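Local coordinates for glycosylation Associate Protein 1 (Streptococcus agalactiae serotype V, PDB 6OYC) that probably serves, with its partners Gap2 and Gap3, in the glycosylation and accessory Sec export of a streptococcal surface protein, at residues Tyr219-Val224 / Thr246-Leu251; Asn264-Tyr269 / Lys290-Lys295. All blocks are in the same frame, centred on the assembly; numbering follows the deposited sequence.

Contact 1 (Tyr219-Val224 / Thr246-Leu251); sequences YLHKEV and TSKGNL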
ATOM      1  N   TYR A 219     -19.306   0.940 -18.467  1.00 34.61           N
ATOM      2  CA  TYR A 219     -18.654   2.196 -18.099  1.00 34.12           C
ATOM      3  C   TYR A 219     -17.925   2.779 -19.300  1.00 35.66           C
ATOM      4  O   TYR A 219     -17.992   3.984 -19.568  1.00 36.03           O
ATOM      5  CB  TYR A 219     -17.667   1.984 -16.937  1.00 33.31           C
ATOM      6  CG  TYR A 219     -16.908   3.259 -16.561  1.00 35.09           C
ATOM      7  CD1 TYR A 219     -17.422   4.144 -15.614  1.00 36.02           C
ATOM      8  CD2 TYR A 219     -15.695   3.588 -17.167  1.00 31.63           C
ATOM      9  CE1 TYR A 219     -16.745   5.321 -15.278  1.00 35.67           C
ATOM     10  CE2 TYR A 219     -15.012   4.775 -16.839  1.00 30.48           C
ATOM     11  CZ  TYR A 219     -15.546   5.627 -15.894  1.00 35.67           C
ATOM     12  OH  TYR A 219     -14.889   6.791 -15.550  1.00 36.16           O
ATOM     13  N   LEU A 220     -17.189   1.926 -20.008  1.00 34.28           N
ATOM     14  CA  LEU A 220     -16.437   2.344 -21.179  1.00 38.49           C
ATOM     15  C   LEU A 220     -17.355   2.983 -22.200  1.00 42.70           C
ATOM     16  O   LEU A 220     -17.086   4.086 -22.692  1.00 37.97           O
ATOM     17  CB  LEU A 220     -15.733   1.137 -21.781  1.00 34.56           C
ATOM     18  CG  LEU A 220     -14.906   1.372 -23.029  1.00 39.87           C
ATOM     19  CD1 LEU A 220     -13.794   2.364 -22.742  1.00 38.10           C
ATOM     20  CD2 LEU A 220     -14.341   0.044 -23.482  1.00 38.23           C
ATOM     21  N   HIS A 221     -18.472   2.307 -22.491  1.00 42.49           N
ATOM     22  CA  HIS A 221     -19.453   2.815 -23.441  1.00 42.24           C
ATOM     23  C   HIS A 221     -20.024   4.158 -22.998  1.00 44.10           C
ATOM     24  O   HIS A 221     -20.072   5.111 -23.783  1.00 48.05           O
ATOM     25  CB  HIS A 221     -20.571   1.790 -23.627  1.00 43.10           C
ATOM     26  CG  HIS A 221     -21.607   2.209 -24.625  1.00 55.94           C
ATOM     27  ND1 HIS A 221     -21.306   2.463 -25.948  1.00 56.73           N
ATOM     28  CD2 HIS A 221     -22.937   2.427 -24.492  1.00 51.60           C
ATOM     29  CE1 HIS A 221     -22.408   2.812 -26.586  1.00 56.44           C
ATOM     30  NE2 HIS A 221     -23.412   2.796 -25.727  1.00 57.23           N
ATOM     31  N   LYS A 222     -20.448   4.267 -21.738  1.00 42.81           N
ATOM     32  CA  LYS A 222     -21.182   5.465 -21.334  1.00 43.15           C
ATOM     33  C   LYS A 222     -20.282   6.615 -20.909  1.00 44.05           C
ATOM     34  O   LYS A 222     -20.673   7.774 -21.060  1.00 47.40           O
ATOM     35  CB  LYS A 222     -22.134   5.156 -20.179  1.00 48.62           C
ATOM     36  CG  LYS A 222     -23.239   4.170 -20.487  1.00 51.19           C
ATOM     37  CD  LYS A 222     -24.224   4.119 -19.317  1.00 60.82           C
ATOM     38  CE  LYS A 222     -25.267   5.228 -19.396  1.00 70.11           C
ATOM     39  NZ  LYS A 222     -26.222   5.192 -18.243  1.00 75.02           N
ATOM     40  N   GLU A 223     -19.105   6.339 -20.342  1.00 44.22           N
ATOM     41  CA  GLU A 223     -18.405   7.363 -19.574  1.00 42.05           C
ATOM     42  C   GLU A 223     -17.086   7.820 -20.171  1.00 42.39           C
ATOM     43  O   GLU A 223     -16.565   8.860 -19.749  1.00 44.60           O
ATOM     44  CB  GLU A 223     -18.154   6.867 -18.144  1.00 39.42           C
ATOM     45  CG  GLU A 223     -19.440   6.499 -17.425  1.00 41.97           C
ATOM     46  CD  GLU A 223     -20.278   7.726 -17.122  1.00 46.78           C
ATOM     47  OE1 GLU A 223     -19.682   8.823 -16.996  1.00 48.19           O
ATOM     48  OE2 GLU A 223     -21.516   7.601 -17.004  1.00 46.61           O
ATOM     49  N   VAL A 224     -16.528   7.082 -21.118  1.00 40.14           N
ATOM     50  CA  VAL A 224     -15.249   7.430 -21.719  1.00 43.70           C
ATOM     51  C   VAL A 224     -15.540   8.118 -23.042  1.00 45.48           C
ATOM     52  O   VAL A 224     -16.218   7.557 -23.907  1.00 44.25           O
ATOM     53  CB  VAL A 224     -14.366   6.186 -21.908  1.00 44.84           C
ATOM     54  CG1 VAL A 224     -13.027   6.561 -22.496  1.00 39.55           C
ATOM     55  CG2 VAL A 224     -14.178   5.480 -20.570  1.00 42.29           C
ATOM     56  N   THR A 246     -10.017  -1.649 -26.421  1.00 82.83           N
ATOM     57  CA  THR A 246      -9.669  -0.255 -26.144  1.00 84.89           C
ATOM     58  C   THR A 246      -9.852   0.690 -27.334  1.00 97.95           C
ATOM     59  O   THR A 246      -9.237   1.767 -27.357  1.00121.61           O
ATOM     60  CB  THR A 246      -8.228  -0.144 -25.646  1.00 78.93           C
ATOM     61  OG1 THR A 246      -8.009   1.175 -25.129  1.00 84.25           O
ATOM     62  CG2 THR A 246      -7.226  -0.396 -26.797  1.00 67.08           C
ATOM     63  N   SER A 247     -10.683   0.339 -28.315  1.00 89.22           N
ATOM     64  CA  SER A 247     -10.737   1.185 -29.499  1.00 90.77           C
ATOM     65  C   SER A 247     -11.269   2.589 -29.208  1.00 83.75           C
ATOM     66  O   SER A 247     -10.984   3.509 -29.981  1.00 87.31           O
ATOM     67  CB  SER A 247     -11.567   0.507 -30.587  1.00 92.94           C
ATOM     68  OG  SER A 247     -10.741  -0.307 -31.404  1.00106.46           O
ATOM     69  N   LYS A 248     -11.981   2.794 -28.094  1.00 79.78           N
ATOM     70  CA  LYS A 248     -12.704   4.052 -27.901  1.00 73.58           C
ATOM     71  C   LYS A 248     -11.761   5.246 -27.740  1.00 73.10           C
ATOM     72  O   LYS A 248     -12.003   6.307 -28.321  1.00 77.29           O
ATOM     73  CB  LYS A 248     -13.650   3.946 -26.702  1.00 70.07           C
ATOM     74  CG  LYS A 248     -14.782   4.991 -26.687  1.00 62.39           C
ATOM     75  CD  LYS A 248     -15.964   4.536 -25.809  1.00 52.87           C
ATOM     76  CE  LYS A 248     -17.117   5.550 -25.784  1.00 50.01           C
ATOM     77  NZ  LYS A 248     -18.344   5.186 -26.572  1.00 60.53           N
ATOM     78  N   GLY A 249     -10.688   5.112 -26.960  1.00 65.01           N
ATOM     79  CA  GLY A 249      -9.863   6.290 -26.736  1.00 57.32           C
ATOM     80  C   GLY A 249      -8.356   6.097 -26.729  1.00 49.04           C
ATOM     81  O   GLY A 249      -7.822   5.175 -27.354  1.00 56.99           O
ATOM     82  N   ASN A 250      -7.659   6.976 -26.028  1.00 41.63           N
ATOM     83  CA  ASN A 250      -6.224   6.842 -25.825  1.00 44.22           C
ATOM     84  C   ASN A 250      -5.919   5.960 -24.624  1.00 42.18           C
ATOM     85  O   ASN A 250      -6.701   5.865 -23.672  1.00 39.59           O
ATOM     86  CB  ASN A 250      -5.570   8.204 -25.632  1.00 42.24           C
ATOM     87  CG  ASN A 250      -5.600   9.020 -26.885  1.00 47.26           C
ATOM     88  OD1 ASN A 250      -5.080   8.594 -27.912  1.00 48.83           O
ATOM     89  ND2 ASN A 250      -6.265  10.172 -26.836  1.00 45.50           N
ATOM     90  N   LEU A 251      -4.742   5.349 -24.660  1.00 41.76           N
ATOM     91  CA  LEU A 251      -4.379   4.341 -23.679  1.00 36.87           C
ATOM     92  C   LEU A 251      -2.943   4.554 -23.238  1.00 34.43           C
ATOM     93  O   LEU A 251      -2.049   4.690 -24.081  1.00 36.96           O
ATOM     94  CB  LEU A 251      -4.558   2.936 -24.266  1.00 40.47           C
ATOM     95  CG  LEU A 251      -4.122   1.757 -23.383  1.00 44.46           C
ATOM     96  CD1 LEU A 251      -4.940   1.694 -22.101  1.00 40.00           C
ATOM     97  CD2 LEU A 251      -4.255   0.466 -24.160  1.00 46.55           C
TER

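Contact 2 (Asn264-Tyr269 / Lys290-Lys295); sequences NVLEDY and KEKIDK. With SO4 (sulfate ion), chain J.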
ATOM      1  N   ASN A 264       6.600 -10.976 -17.969  1.00 38.85           N
ATOM      2  CA  ASN A 264       5.186 -10.968 -18.327  1.00 41.07           C
ATOM      3  C   ASN A 264       4.827  -9.722 -19.121  1.00 39.61           C
ATOM      4  O   ASN A 264       4.032  -9.786 -20.061  1.00 36.08           O
ATOM      5  CB  ASN A 264       4.315 -11.056 -17.074  1.00 44.67           C
ATOM      6  CG  ASN A 264       4.301 -12.444 -16.476  1.00 46.66           C
ATOM      7  OD1 ASN A 264       4.911 -13.376 -17.014  1.00 46.06           O
ATOM      8  ND2 ASN A 264       3.593 -12.595 -15.363  1.00 44.81           N
ATOM      9  N   VAL A 265       5.389  -8.573 -18.748  1.00 38.97           N
ATOM     10  CA  VAL A 265       5.155  -7.369 -19.531  1.00 38.56           C
ATOM     11  C   VAL A 265       5.671  -7.559 -20.956  1.00 41.79           C
ATOM     12  O   VAL A 265       4.927  -7.412 -21.932  1.00 40.66           O
ATOM     13  CB  VAL A 265       5.799  -6.148 -18.856  1.00 35.74           C
ATOM     14  CG1 VAL A 265       5.651  -4.934 -19.762  1.00 36.18           C
ATOM     15  CG2 VAL A 265       5.163  -5.909 -17.484  1.00 31.83           C
ATOM     16  N   LEU A 266       6.952  -7.912 -21.090  1.00 43.44           N
ATOM     17  CA  LEU A 266       7.590  -7.994 -22.400  1.00 43.81           C
ATOM     18  C   LEU A 266       7.008  -9.083 -23.274  1.00 44.95           C
ATOM     19  O   LEU A 266       7.286  -9.096 -24.475  1.00 50.16           O
ATOM     20  CB  LEU A 266       9.081  -8.247 -22.248  1.00 44.52           C
ATOM     21  CG  LEU A 266       9.779  -7.140 -21.488  1.00 46.98           C
ATOM     22  CD1 LEU A 266      11.066  -7.667 -20.861  1.00 46.13           C
ATOM     23  CD2 LEU A 266      10.036  -6.020 -22.472  1.00 49.65           C
ATOM     24  N   GLU A 267       6.221  -9.989 -22.709  1.00 38.44           N
ATOM     25  CA  GLU A 267       5.608 -11.049 -23.484  1.00 44.22           C
ATOM     26  C   GLU A 267       4.239 -10.659 -24.029  1.00 47.75           C
ATOM     27  O   GLU A 267       3.794 -11.238 -25.031  1.00 43.54           O
ATOM     28  CB  GLU A 267       5.517 -12.313 -22.615  1.00 46.26           C
ATOM     29  CG  GLU A 267       4.394 -13.264 -22.921  1.00 53.02           C
ATOM     30  CD  GLU A 267       4.347 -14.452 -21.964  1.00 58.54           C
ATOM     31  OE1 GLU A 267       4.038 -14.234 -20.765  1.00 54.25           O
ATOM     32  OE2 GLU A 267       4.603 -15.599 -22.421  1.00 53.25           O
ATOM     33  N   ASP A 268       3.579  -9.674 -23.419  1.00 42.28           N
ATOM     34  CA  ASP A 268       2.204  -9.323 -23.770  1.00 42.57           C
ATOM     35  C   ASP A 268       2.202  -8.292 -24.903  1.00 37.81           C
ATOM     36  O   ASP A 268       1.799  -7.139 -24.740  1.00 37.27           O
ATOM     37  CB  ASP A 268       1.467  -8.805 -22.541  1.00 39.06           C
ATOM     38  CG  ASP A 268      -0.016  -8.590 -22.795  1.00 42.07           C
ATOM     39  OD1 ASP A 268      -0.453  -8.702 -23.963  1.00 44.59           O
ATOM     40  OD2 ASP A 268      -0.748  -8.292 -21.824  1.00 42.80           O
ATOM     41  N   TYR A 269       2.675  -8.746 -26.070  1.00 42.39           N
ATOM     42  CA  TYR A 269       2.704  -7.911 -27.277  1.00 41.26           C
ATOM     43  C   TYR A 269       1.365  -7.236 -27.539  1.00 38.66           C
ATOM     44  O   TYR A 269       1.316  -6.074 -27.956  1.00 39.17           O
ATOM     45  CB  TYR A 269       3.051  -8.752 -28.500  1.00 41.77           C
ATOM     46  CG  TYR A 269       4.509  -9.099 -28.729  1.00 45.93           C
ATOM     47  CD1 TYR A 269       5.341  -8.259 -29.466  1.00 45.86           C
ATOM     48  CD2 TYR A 269       5.036 -10.306 -28.267  1.00 48.68           C
ATOM     49  CE1 TYR A 269       6.670  -8.594 -29.709  1.00 45.18           C
ATOM     50  CE2 TYR A 269       6.367 -10.646 -28.496  1.00 51.71           C
ATOM     51  CZ  TYR A 269       7.179  -9.785 -29.225  1.00 51.85           C
ATOM     52  OH  TYR A 269       8.502 -10.118 -29.472  1.00 60.43           O
ATOM     53  N   LYS A 290      11.832  -0.255 -24.196  1.00 50.61           N
ATOM     54  CA  LYS A 290      12.282   0.468 -25.382  1.00 51.20           C
ATOM     55  C   LYS A 290      13.036  -0.441 -26.344  1.00 56.81           C
ATOM     56  O   LYS A 290      12.963  -0.256 -27.564  1.00 58.15           O
ATOM     57  CB  LYS A 290      13.175   1.640 -24.968  1.00 48.57           C
ATOM     58  CG  LYS A 290      12.443   2.872 -24.474  1.00 49.69           C
ATOM     59  CD  LYS A 290      11.826   3.685 -25.627  1.00 58.91           C
ATOM     60  CE  LYS A 290      11.696   5.177 -25.252  1.00 61.38           C
ATOM     61  NZ  LYS A 290      10.795   5.952 -26.178  1.00 56.21           N
ATOM     62  N   GLU A 291      13.766  -1.425 -25.815  1.00 54.90           N
ATOM     63  CA  GLU A 291      14.448  -2.391 -26.665  1.00 54.45           C
ATOM     64  C   GLU A 291      13.454  -3.206 -27.477  1.00 59.22           C
ATOM     65  O   GLU A 291      13.659  -3.432 -28.677  1.00 63.67           O
ATOM     66  CB  GLU A 291      15.313  -3.309 -25.801  1.00 61.90           C
ATOM     67  CG  GLU A 291      16.125  -4.368 -26.540  1.00 67.09           C
ATOM     68  CD  GLU A 291      17.317  -4.861 -25.707  1.00 79.55           C
ATOM     69  OE1 GLU A 291      18.406  -5.090 -26.283  1.00 80.66           O
ATOM     70  OE2 GLU A 291      17.164  -5.009 -24.469  1.00 77.14           O
ATOM     71  N   LYS A 292      12.360  -3.645 -26.851  1.00 54.20           N
ATOM     72  CA  LYS A 292      11.525  -4.640 -27.501  1.00 50.97           C
ATOM     73  C   LYS A 292      10.393  -4.042 -28.321  1.00 52.66           C
ATOM     74  O   LYS A 292       9.957  -4.670 -29.288  1.00 53.46           O
ATOM     75  CB  LYS A 292      10.948  -5.623 -26.477  1.00 52.57           C
ATOM     76  CG  LYS A 292      10.381  -6.899 -27.138  1.00 55.05           C
ATOM     77  CD  LYS A 292      10.095  -7.989 -26.119  1.00 52.10           C
ATOM     78  CE  LYS A 292       9.580  -9.262 -26.783  1.00 46.60           C
ATOM     79  NZ  LYS A 292       9.318 -10.370 -25.790  1.00 49.63           N
ATOM     80  N   ILE A 293       9.885  -2.860 -27.985  1.00 49.36           N
ATOM     81  CA  ILE A 293       8.803  -2.306 -28.786  1.00 50.54           C
ATOM     82  C   ILE A 293       9.030  -0.824 -29.006  1.00 47.71           C
ATOM     83  O   ILE A 293       9.629  -0.126 -28.186  1.00 49.46           O
ATOM     84  CB  ILE A 293       7.398  -2.553 -28.188  1.00 54.51           C
ATOM     85  CG1 ILE A 293       6.320  -2.198 -29.236  1.00 54.21           C
ATOM     86  CG2 ILE A 293       7.212  -1.768 -26.904  1.00 49.74           C
ATOM     87  CD1 ILE A 293       4.866  -2.554 -28.878  1.00 47.68           C
ATOM     88  N   ASP A 294       8.553  -0.364 -30.154  1.00 53.49           N
ATOM     89  CA  ASP A 294       8.618   1.027 -30.557  1.00 52.72           C
ATOM     90  C   ASP A 294       7.372   1.722 -30.026  1.00 54.54           C
ATOM     91  O   ASP A 294       6.353   1.871 -30.710  1.00 53.08           O
ATOM     92  CB  ASP A 294       8.726   1.123 -32.070  1.00 60.44           C
ATOM     93  CG  ASP A 294       9.068   2.504 -32.528  1.00 76.59           C
ATOM     94  OD1 ASP A 294      10.011   3.092 -31.949  1.00 82.05           O
ATOM     95  OD2 ASP A 294       8.395   3.001 -33.462  1.00 82.96           O
ATOM     96  N   LYS A 295       7.462   2.126 -28.764  1.00 49.76           N
ATOM     97  CA  LYS A 295       6.441   2.904 -28.087  1.00 44.27           C
ATOM     98  C   LYS A 295       7.142   3.934 -27.223  1.00 45.58           C
ATOM     99  O   LYS A 295       8.237   3.674 -26.707  1.00 46.95           O
ATOM    100  CB  LYS A 295       5.534   2.041 -27.195  1.00 46.21           C
ATOM    101  CG  LYS A 295       4.575   1.123 -27.930  1.00 45.03           C
ATOM    102  CD  LYS A 295       3.487   1.908 -28.640  1.00 41.89           C
ATOM    103  CE  LYS A 295       2.553   0.946 -29.354  1.00 39.18           C
ATOM    104  NZ  LYS A 295       1.362   1.616 -29.946  1.00 40.15           N
TER
HETATM  105  S   SO4 J 607       1.622  -9.295 -14.331  1.00 49.78           S
HETATM  106  O1  SO4 J 607       0.457  -8.460 -14.638  1.00 38.34           O
HETATM  107  O2  SO4 J 607       1.763 -10.366 -15.322  1.00 45.38           O
HETATM  108  O3  SO4 J 607       2.841  -8.461 -14.352  1.00 44.78           O
HETATM  109  O4  SO4 J 607       1.476  -9.862 -12.975  1.00 55.63           O

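Contact 1 (Tyr219-Val224 / Thr246-Leu251)
Lys248 reaches from the loop ahead of strand 250-255 to the C-terminal end of helix 208-223 and accounts for nearly half of the 223 Å² buried between the two segments. Its CG stands anti to the backbone N (chi1 -160°), and the chain stays close to extended as far as CE, so that the methylenes pass over the last helical turn. CD lies 3.3 Å from Leu220 O. The final torsion breaks the line: chi4 of 106° turns NZ toward His221 O, which it meets at 3.3 Å in a weak hydrogen bond. The ammonium group lies beside the last turn, near the His221 carbonyl, which may weakly favour its positive charge. The imidazole of His221 stands close by, its ND1 4.1 Å from Lys248 NZ, near but not bonded.

The apolar contact nearer the base of the lysine is looser. Leu220 CD1 approaches Lys248 CB at 4.3 Å, and the CB of Val224 points toward the loop. Val224 CA and Gly249 CA, the nearest pair of CA atoms, are 7.4 Å apart. At Val224 the backbone turns out of the helix, and its N keeps a weak hydrogen bond to Leu220 O.

Outside the pair, Leu220 rests on Ile230 of strand 229-233, and Asn250 makes backbone hydrogen bonds with Asp228 and Ile230, so both sides are tied to the same neighbouring strand. The C-terminal end of helix 208-223 thus meets the loop that enters strand 250-255, the strand beside 229-233, in a Rossmann-like domain with a parallel sheet, consistent with the GT-B clan.

Contact 2 (Asn264-Tyr269 / Lys290-Lys295)
Helices 262-267 and 283-292 come together at their C-terminal ends, where Lys292 of the second fits between Leu266 and Tyr269 of the first segment. The lysine accounts for 103 of the 220 Å² buried here. With CG anti to the backbone N and the rest of the chain extended, it delivers NZ to Leu266 O at 2.7 Å. The ammonium approaches from above the carbonyl plane, 50° out of it. The C=O...N angle is 130°. Leu266 crosses the chain obliquely, its CB 4.0 Å from Lys292 CD and its CD2 4.1 Å from Lys292 CB.

Along the chain, one helix precedes and the other follows strand 277-280 of the parallel sheet of a Rossmann-like domain, and the contact lies on the surface. Tyr269 crosses Lys292 at about a right angle. Its hydroxyl end does the touching, OH 3.0 Å from Lys292 CE, with CZ at 3.5 Å from the same atom in an oblique approach to the ring. Asp268 separates helix 262-267 from helix 269-273: it is the N-cap of the latter, and its OD2 is also hydrogen-bonded to Ser271 OG.

At the other end of the 264-269 segment, Asn264 ND2 donates to O2 of a sulfate at 2.9 Å, with an N-H...O angle of 144°. Gln236 N, Asn260 ND2 and Asn261 N also bind this anion, which probably came from the crystallisation liquor.

In the fold
Contact 1 comes wholly earlier in the chain than contact 2, and strand 250-255, entered from the 246-251 segment, is followed directly by helix 262-267 of contact 2. Their centres lie 23 Å apart; their closest atoms are about 7 Å apart, so they do not meet. Both belong to the seven-stranded parallel sheet and its helices: contact 1 joins helix 208-223 to the loop entering strand 250-255, whereas contact 2 joins the helices on either side of strand 277-280 in sequence. The strands 229-233, 250-255, 277-280 and 297-299 are consecutive neighbours across the sheet, so the two contacts mark successive steps toward its 297-299 edge, within one of the two Rossmann-like domains expected of a GT-B relative.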